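Local coordinates for endo-beta-1,2-glucanase (Talaromyces funiculosus, PDB 6IMV), which hydrolyses internal beta-1,2-glucosidic bonds of beta-1,2-glucans as an endo-acting fungal glycoside hydrolase, at residues E12-E24 with S31-K43. Residues are numbered along the deposited sequence; the frame is centred on the assembly and turned at random.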
ATOM      1  N   GLU A  12      -2.952  19.436  21.493  1.00 40.80           N
ATOM      2  CA  GLU A  12      -2.464  18.489  20.442  1.00 39.85           C
ATOM      3  C   GLU A  12      -1.417  17.556  21.052  1.00 35.73           C
ATOM      4  O   GLU A  12      -0.689  17.935  21.965  1.00 34.35           O
ATOM      5  CB  GLU A  12      -1.947  19.248  19.215  1.00 43.04           C
ATOM      6  CG  GLU A  12      -0.926  20.339  19.504  1.00 46.60           C
ATOM      7  CD  GLU A  12      -0.435  21.081  18.267  1.00 48.43           C
ATOM      8  OE1 GLU A  12       0.781  21.383  18.194  1.00 51.52           O
ATOM      9  OE2 GLU A  12      -1.260  21.341  17.364  1.00 49.35           O
ATOM     10  N   PRO A  13      -1.328  16.291  20.581  1.00 29.47           N
ATOM     11  CA  PRO A  13      -0.562  15.264  21.284  1.00 26.42           C
ATOM     12  C   PRO A  13       0.956  15.503  21.236  1.00 23.33           C
ATOM     13  O   PRO A  13       1.452  16.110  20.297  1.00 22.27           O
ATOM     14  CB  PRO A  13      -0.952  13.970  20.550  1.00 26.39           C
ATOM     15  CG  PRO A  13      -1.351  14.417  19.168  1.00 26.80           C
ATOM     16  CD  PRO A  13      -1.954  15.791  19.350  1.00 28.42           C
ATOM     17  N   SER A  14       1.668  15.020  22.260  1.00 22.40           N
ATOM     18  CA  SER A  14       3.139  15.005  22.258  1.00 21.95           C
ATOM     19  C   SER A  14       3.616  14.121  21.104  1.00 19.18           C
ATOM     20  O   SER A  14       2.943  13.160  20.716  1.00 18.35           O
ATOM     21  CB  SER A  14       3.727  14.489  23.551  1.00 22.38           C
ATOM     22  OG  SER A  14       3.165  15.143  24.673  1.00 25.60           O
ATOM     23  N   CYS A  15       4.802  14.438  20.597  1.00 16.98           N
ATOM     24  CA  CYS A  15       5.423  13.652  19.556  1.00 16.49           C
ATOM     25  C   CYS A  15       5.557  12.184  19.984  1.00 15.49           C
ATOM     26  O   CYS A  15       5.318  11.280  19.183  1.00 15.39           O
ATOM     27  CB  CYS A  15       6.796  14.196  19.193  1.00 16.12           C
ATOM     28  SG  CYS A  15       7.448  13.375  17.720  1.00 16.19           S
ATOM     29  N   ARG A  16       5.941  11.966  21.241  1.00 14.40           N
ATOM     30  CA  ARG A  16       6.237  10.645  21.766  1.00 14.37           C
ATOM     31  C   ARG A  16       5.012  10.098  22.511  1.00 14.98           C
ATOM     32  O   ARG A  16       5.132   9.569  23.593  1.00 16.42           O
ATOM     33  CB  ARG A  16       7.493  10.729  22.648  1.00 13.80           C
ATOM     34  CG  ARG A  16       8.250   9.419  22.795  1.00 13.02           C
ATOM     35  CD  ARG A  16       8.890   8.966  21.493  1.00 12.97           C
ATOM     36  NE  ARG A  16       9.743   7.785  21.660  1.00 12.77           N
ATOM     37  CZ  ARG A  16       9.447   6.554  21.259  1.00 12.91           C
ATOM     38  NH1 ARG A  16       8.238   6.257  20.798  1.00 11.92           N
ATOM     39  NH2 ARG A  16      10.382   5.622  21.312  1.00 12.89           N
ATOM     40  N   PHE A  17       3.831  10.177  21.881  1.00 14.66           N
ATOM     41  CA  PHE A  17       2.560   9.837  22.523  1.00 14.07           C
ATOM     42  C   PHE A  17       2.410   8.325  22.735  1.00 14.01           C
ATOM     43  O   PHE A  17       1.637   7.909  23.608  1.00 13.29           O
ATOM     44  CB  PHE A  17       1.369  10.373  21.719  1.00 13.87           C
ATOM     45  CG  PHE A  17       1.177   9.717  20.373  1.00 13.60           C
ATOM     46  CD1 PHE A  17       0.478   8.523  20.262  1.00 13.44           C
ATOM     47  CD2 PHE A  17       1.709  10.282  19.226  1.00 13.23           C
ATOM     48  CE1 PHE A  17       0.321   7.913  19.030  1.00 13.25           C
ATOM     49  CE2 PHE A  17       1.529   9.674  17.993  1.00 13.08           C
ATOM     50  CZ  PHE A  17       0.844   8.493  17.900  1.00 12.93           C
ATOM     51  N   ALA A  18       3.126   7.502  21.960  1.00 13.81           N
ATOM     52  CA  ALA A  18       2.907   6.056  21.996  1.00 14.40           C
ATOM     53  C   ALA A  18       3.080   5.511  23.419  1.00 15.24           C
ATOM     54  O   ALA A  18       2.277   4.681  23.846  1.00 15.05           O
ATOM     55  CB  ALA A  18       3.808   5.343  21.028  1.00 14.36           C
ATOM     56  N   HIS A  19       4.097   5.986  24.157  1.00 15.96           N
ATOM     57  CA  HIS A  19       4.337   5.457  25.510  1.00 16.21           C
ATOM     58  C   HIS A  19       3.604   6.273  26.589  1.00 16.47           C
ATOM     59  O   HIS A  19       3.720   5.938  27.774  1.00 16.62           O
ATOM     60  CB  HIS A  19       5.833   5.259  25.808  1.00 16.67           C
ATOM     61  CG  HIS A  19       6.690   6.482  25.813  1.00 16.57           C
ATOM     62  ND1 HIS A  19       8.037   6.410  25.499  1.00 16.49           N
ATOM     63  CD2 HIS A  19       6.433   7.775  26.106  1.00 16.74           C
ATOM     64  CE1 HIS A  19       8.580   7.607  25.613  1.00 17.96           C
ATOM     65  NE2 HIS A  19       7.612   8.472  25.982  1.00 17.73           N
ATOM     66  N   GLN A  20       2.826   7.289  26.187  1.00 15.91           N
ATOM     67  CA  GLN A  20       1.910   8.007  27.086  1.00 16.81           C
ATOM     68  C   GLN A  20       0.637   7.186  27.354  1.00 16.67           C
ATOM     69  O   GLN A  20      -0.081   7.490  28.311  1.00 17.61           O
ATOM     70  CB  GLN A  20       1.506   9.367  26.512  1.00 17.57           C
ATOM     71  CG  GLN A  20       2.615  10.407  26.515  1.00 17.54           C
ATOM     72  CD  GLN A  20       2.153  11.727  25.943  1.00 18.24           C
ATOM     73  OE1 GLN A  20       1.329  11.783  25.038  1.00 19.39           O
ATOM     74  NE2 GLN A  20       2.689  12.817  26.461  1.00 19.22           N
ATOM     75  N   TYR A  21       0.344   6.195  26.491  1.00 16.03           N
ATOM     76  CA  TYR A  21      -0.756   5.252  26.649  1.00 16.04           C
ATOM     77  C   TYR A  21      -0.221   3.896  27.111  1.00 15.80           C
ATOM     78  O   TYR A  21       0.869   3.491  26.717  1.00 16.43           O
ATOM     79  CB  TYR A  21      -1.460   4.981  25.313  1.00 16.57           C
ATOM     80  CG  TYR A  21      -2.224   6.123  24.696  1.00 16.86           C
ATOM     81  CD1 TYR A  21      -1.570   7.185  24.099  1.00 16.51           C
ATOM     82  CD2 TYR A  21      -3.610   6.100  24.633  1.00 17.67           C
ATOM     83  CE1 TYR A  21      -2.264   8.222  23.501  1.00 16.44           C
ATOM     84  CE2 TYR A  21      -4.322   7.129  24.041  1.00 17.31           C
ATOM     85  CZ  TYR A  21      -3.647   8.190  23.467  1.00 17.04           C
ATOM     86  OH  TYR A  21      -4.345   9.192  22.862  1.00 16.94           O
ATOM     87  N   THR A  22      -1.027   3.178  27.892  1.00 16.45           N
ATOM     88  CA  THR A  22      -0.824   1.750  28.145  1.00 17.63           C
ATOM     89  C   THR A  22      -1.487   0.956  27.014  1.00 18.01           C
ATOM     90  O   THR A  22      -2.364   1.471  26.322  1.00 17.46           O
ATOM     91  CB  THR A  22      -1.382   1.311  29.508  1.00 17.82           C
ATOM     92  OG1 THR A  22      -2.802   1.364  29.438  1.00 18.00           O
ATOM     93  CG2 THR A  22      -0.896   2.162  30.660  1.00 18.02           C
ATOM     94  N   GLN A  23      -1.082  -0.306  26.856  1.00 19.57           N
ATOM     95  CA  GLN A  23      -1.680  -1.191  25.864  1.00 20.48           C
ATOM     96  C   GLN A  23      -3.188  -1.302  26.109  1.00 21.45           C
ATOM     97  O   GLN A  23      -3.980  -1.169  25.170  1.00 21.67           O
ATOM     98  CB  GLN A  23      -1.009  -2.564  25.889  1.00 21.27           C
ATOM     99  CG  GLN A  23      -1.729  -3.587  25.021  1.00 22.02           C
ATOM    100  CD  GLN A  23      -0.826  -4.737  24.659  1.00 22.12           C
ATOM    101  OE1 GLN A  23       0.230  -4.560  24.059  1.00 24.89           O
ATOM    102  NE2 GLN A  23      -1.226  -5.927  25.058  1.00 24.45           N
ATOM    103  N   GLU A  24      -3.590  -1.524  27.365  1.00 21.83           N
ATOM    104  CA  GLU A  24      -5.003  -1.685  27.698  1.00 23.28           C
ATOM    105  C   GLU A  24      -5.775  -0.396  27.376  1.00 22.34           C
ATOM    106  O   GLU A  24      -6.935  -0.454  26.970  1.00 23.34           O
ATOM    107  CB  GLU A  24      -5.192  -2.095  29.165  1.00 26.29           C
ATOM    108  CG  GLU A  24      -6.597  -2.602  29.494  1.00 29.20           C
ATOM    109  CD  GLU A  24      -7.212  -3.681  28.598  1.00 33.11           C
ATOM    110  OE1 GLU A  24      -8.400  -3.536  28.260  1.00 39.84           O
ATOM    111  OE2 GLU A  24      -6.537  -4.679  28.252  1.00 33.95           O
ATOM    112  N   SER A  31     -10.077   4.823  19.179  1.00 17.81           N
ATOM    113  CA  SER A  31     -10.299   6.070  18.447  1.00 18.16           C
ATOM    114  C   SER A  31      -9.417   7.195  18.989  1.00 17.89           C
ATOM    115  O   SER A  31      -8.872   7.980  18.211  1.00 18.55           O
ATOM    116  CB  SER A  31     -11.743   6.460  18.464  1.00 17.97           C
ATOM    117  OG  SER A  31     -12.453   5.616  17.585  1.00 18.43           O
ATOM    118  N   LYS A  32      -9.294   7.277  20.313  1.00 17.25           N
ATOM    119  CA  LYS A  32      -8.517   8.332  20.911  1.00 17.91           C
ATOM    120  C   LYS A  32      -7.053   8.189  20.483  1.00 16.18           C
ATOM    121  O   LYS A  32      -6.398   9.171  20.120  1.00 14.54           O
ATOM    122  CB  LYS A  32      -8.625   8.339  22.440  1.00 19.62           C
ATOM    123  CG  LYS A  32      -7.806   9.452  23.075  1.00 22.11           C
ATOM    124  CD  LYS A  32      -7.907   9.578  24.574  1.00 24.42           C
ATOM    125  CE  LYS A  32      -6.828  10.507  25.086  1.00 25.93           C
ATOM    126  NZ  LYS A  32      -6.881  10.638  26.558  1.00 28.99           N
ATOM    127  N   PHE A  33      -6.539   6.959  20.557  1.00 15.66           N
ATOM    128  CA  PHE A  33      -5.157   6.675  20.172  1.00 15.19           C
ATOM    129  C   PHE A  33      -4.968   6.983  18.680  1.00 13.97           C
ATOM    130  O   PHE A  33      -4.015   7.629  18.298  1.00 13.67           O
ATOM    131  CB  PHE A  33      -4.792   5.225  20.496  1.00 15.32           C
ATOM    132  CG  PHE A  33      -3.338   4.896  20.257  1.00 15.22           C
ATOM    133  CD1 PHE A  33      -2.366   5.247  21.182  1.00 15.39           C
ATOM    134  CD2 PHE A  33      -2.942   4.249  19.100  1.00 15.46           C
ATOM    135  CE1 PHE A  33      -1.031   4.948  20.957  1.00 15.85           C
ATOM    136  CE2 PHE A  33      -1.605   3.959  18.867  1.00 15.63           C
ATOM    137  CZ  PHE A  33      -0.648   4.314  19.793  1.00 15.90           C
ATOM    138  N   ILE A  34      -5.919   6.538  17.855  1.00 13.72           N
ATOM    139  CA  ILE A  34      -5.824   6.714  16.399  1.00 13.53           C
ATOM    140  C   ILE A  34      -5.800   8.210  16.047  1.00 13.56           C
ATOM    141  O   ILE A  34      -5.129   8.619  15.101  1.00 12.80           O
ATOM    142  CB  ILE A  34      -6.962   5.949  15.702  1.00 13.09           C
ATOM    143  CG1 ILE A  34      -6.647   4.455  15.650  1.00 13.00           C
ATOM    144  CG2 ILE A  34      -7.256   6.519  14.326  1.00 13.22           C
ATOM    145  CD1 ILE A  34      -7.824   3.578  15.316  1.00 13.20           C
ATOM    146  N   ASN A  35      -6.532   9.018  16.824  1.00 13.67           N
ATOM    147  CA  ASN A  35      -6.574  10.465  16.639  1.00 14.07           C
ATOM    148  C   ASN A  35      -5.168  11.062  16.803  1.00 14.34           C
ATOM    149  O   ASN A  35      -4.789  12.000  16.085  1.00 14.57           O
ATOM    150  CB  ASN A  35      -7.579  11.076  17.619  1.00 14.81           C
ATOM    151  CG  ASN A  35      -7.827  12.544  17.399  1.00 14.49           C
ATOM    152  OD1 ASN A  35      -8.274  12.936  16.327  1.00 15.01           O
ATOM    153  ND2 ASN A  35      -7.566  13.338  18.420  1.00 15.11           N
ATOM    154  N   ASP A  36      -4.397  10.528  17.756  1.00 14.54           N
ATOM    155  CA  ASP A  36      -3.017  10.968  17.971  1.00 15.16           C
ATOM    156  C   ASP A  36      -2.133  10.501  16.806  1.00 14.48           C
ATOM    157  O   ASP A  36      -1.311  11.275  16.305  1.00 14.73           O
ATOM    158  CB  ASP A  36      -2.489  10.492  19.323  1.00 16.16           C
ATOM    159  CG  ASP A  36      -3.093  11.268  20.484  1.00 16.80           C
ATOM    160  OD1 ASP A  36      -3.754  12.285  20.218  1.00 17.65           O
ATOM    161  OD2 ASP A  36      -2.904  10.852  21.634  1.00 17.09           O
ATOM    162  N   VAL A  37      -2.331   9.247  16.385  1.00 14.27           N
ATOM    163  CA  VAL A  37      -1.576   8.637  15.296  1.00 13.93           C
ATOM    164  C   VAL A  37      -1.701   9.494  14.028  1.00 13.74           C
ATOM    165  O   VAL A  37      -0.692   9.849  13.411  1.00 13.73           O
ATOM    166  CB  VAL A  37      -2.017   7.188  15.036  1.00 13.51           C
ATOM    167  CG1 VAL A  37      -1.443   6.660  13.724  1.00 13.32           C
ATOM    168  CG2 VAL A  37      -1.649   6.280  16.191  1.00 13.34           C
ATOM    169  N   LEU A  38      -2.939   9.828  13.657  1.00 13.88           N
ATOM    170  CA  LEU A  38      -3.214  10.534  12.411  1.00 14.22           C
ATOM    171  C   LEU A  38      -2.544  11.912  12.408  1.00 14.43           C
ATOM    172  O   LEU A  38      -2.048  12.351  11.369  1.00 15.23           O
ATOM    173  CB  LEU A  38      -4.726  10.663  12.230  1.00 14.54           C
ATOM    174  CG  LEU A  38      -5.452   9.383  11.845  1.00 14.67           C
ATOM    175  CD1 LEU A  38      -6.953   9.550  12.033  1.00 14.99           C
ATOM    176  CD2 LEU A  38      -5.116   8.984  10.417  1.00 14.66           C
ATOM    177  N   PHE A  39      -2.564  12.592  13.561  1.00 14.67           N
ATOM    178  CA  PHE A  39      -1.982  13.936  13.715  1.00 14.59           C
ATOM    179  C   PHE A  39      -0.500  13.907  13.325  1.00 13.86           C
ATOM    180  O   PHE A  39      -0.052  14.701  12.497  1.00 13.68           O
ATOM    181  CB  PHE A  39      -2.148  14.459  15.146  1.00 14.89           C
ATOM    182  CG  PHE A  39      -1.596  15.842  15.370  1.00 15.34           C
ATOM    183  CD1 PHE A  39      -2.365  16.959  15.085  1.00 16.16           C
ATOM    184  CD2 PHE A  39      -0.300  16.035  15.833  1.00 16.29           C
ATOM    185  CE1 PHE A  39      -1.860  18.239  15.269  1.00 15.87           C
ATOM    186  CE2 PHE A  39       0.207  17.313  16.020  1.00 16.40           C
ATOM    187  CZ  PHE A  39      -0.576  18.412  15.737  1.00 16.81           C
ATOM    188  N   TRP A  40       0.252  12.970  13.909  1.00 13.76           N
ATOM    189  CA  TRP A  40       1.694  12.919  13.666  1.00 13.79           C
ATOM    190  C   TRP A  40       2.016  12.309  12.293  1.00 13.55           C
ATOM    191  O   TRP A  40       2.960  12.769  11.630  1.00 13.49           O
ATOM    192  CB  TRP A  40       2.407  12.236  14.830  1.00 14.06           C
ATOM    193  CG  TRP A  40       2.516  13.194  15.972  1.00 14.04           C
ATOM    194  CD1 TRP A  40       1.734  13.225  17.086  1.00 14.44           C
ATOM    195  CD2 TRP A  40       3.389  14.336  16.053  1.00 14.52           C
ATOM    196  NE1 TRP A  40       2.082  14.291  17.872  1.00 14.94           N
ATOM    197  CE2 TRP A  40       3.089  14.993  17.262  1.00 14.52           C
ATOM    198  CE3 TRP A  40       4.395  14.863  15.226  1.00 14.78           C
ATOM    199  CZ2 TRP A  40       3.771  16.137  17.673  1.00 14.83           C
ATOM    200  CZ3 TRP A  40       5.064  15.997  15.630  1.00 15.09           C
ATOM    201  CH2 TRP A  40       4.758  16.620  16.842  1.00 15.24           C
ATOM    202  N   GLU A  41       1.221  11.326  11.853  1.00 13.08           N
ATOM    203  CA  GLU A  41       1.381  10.775  10.507  1.00 12.98           C
ATOM    204  C   GLU A  41       1.253  11.895   9.460  1.00 13.17           C
ATOM    205  O   GLU A  41       1.987  11.920   8.474  1.00 13.60           O
ATOM    206  CB  GLU A  41       0.358   9.662  10.249  1.00 12.76           C
ATOM    207  CG  GLU A  41       0.709   8.318  10.879  1.00 12.62           C
ATOM    208  CD  GLU A  41       2.173   7.933  10.809  1.00 12.49           C
ATOM    209  OE1 GLU A  41       2.716   7.827   9.686  1.00 12.86           O
ATOM    210  OE2 GLU A  41       2.770   7.760  11.879  1.00 12.87           O
ATOM    211  N   GLY A  42       0.301  12.809   9.677  1.00 13.21           N
ATOM    212  CA  GLY A  42       0.056  13.945   8.809  1.00 13.78           C
ATOM    213  C   GLY A  42       1.261  14.855   8.612  1.00 14.16           C
ATOM    214  O   GLY A  42       1.366  15.517   7.587  1.00 15.02           O
ATOM    215  N   LYS A  43       2.179  14.895   9.583  1.00 14.80           N
ATOM    216  CA  LYS A  43       3.393  15.713   9.478  1.00 15.75           C
ATOM    217  C   LYS A  43       4.324  15.179   8.387  1.00 14.64           C
ATOM    218  O   LYS A  43       5.195  15.915   7.911  1.00 14.07           O
ATOM    219  CB  LYS A  43       4.124  15.804  10.822  1.00 17.12           C
ATOM    220  CG  LYS A  43       3.332  16.482  11.931  1.00 18.92           C
ATOM    221  CD  LYS A  43       2.679  17.771  11.493  1.00 21.50           C
ATOM    222  CE  LYS A  43       2.103  18.571  12.644  1.00 23.72           C
ATOM    223  NZ  LYS A  43       1.125  19.566  12.145  1.00 25.15           N
TER
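Cys15 lays its backbone CA and its sulfur over one face of the Trp40 indole. CA stands 3.9 Å from the centroid of the six-membered ring, a CH-pi contact. With SG anti to the backbone N (chi1 -171°), the sulfur reaches over the same ring, 4.2 Å from that centroid. SG is disulfide-bonded to Cys504, which ties the N-terminal and C-terminal ends of the chain together beside the indole. The indole N-H is used as well: Trp40 NE1 donates to Pro13 O (3.1 Å). The oxygen lies in the indole plane, but the donor sits well above the carbonyl plane. Pro13 CD makes a CH-pi contact over a face of the Phe39 ring. The contact is an N-terminal arm packed along helix 30-41 through an aromatic cluster of Phe17, Tyr21, Phe33 and Trp40. Phe17 meets Phe33 in an offset edge-to-face contact, its edge toward the Phe33 face, and takes Asp36 CB over its own face, 3.8 Å from the ring centroid. Phe33 in turn points its edge at the Tyr21 face, planes at 88°, with CD1 over the ring centre. Tyr21 OH donates to Asp36 OD2 at 2.5 Å, from above the carboxylate plane. A phenylalanine in place of Tyr21 would probably leave Asp36 OD2 without this donor, though the edge-to-face contact with Phe33 could remain. Phe33 also touches Met398 and Arg402 of helix 394-405.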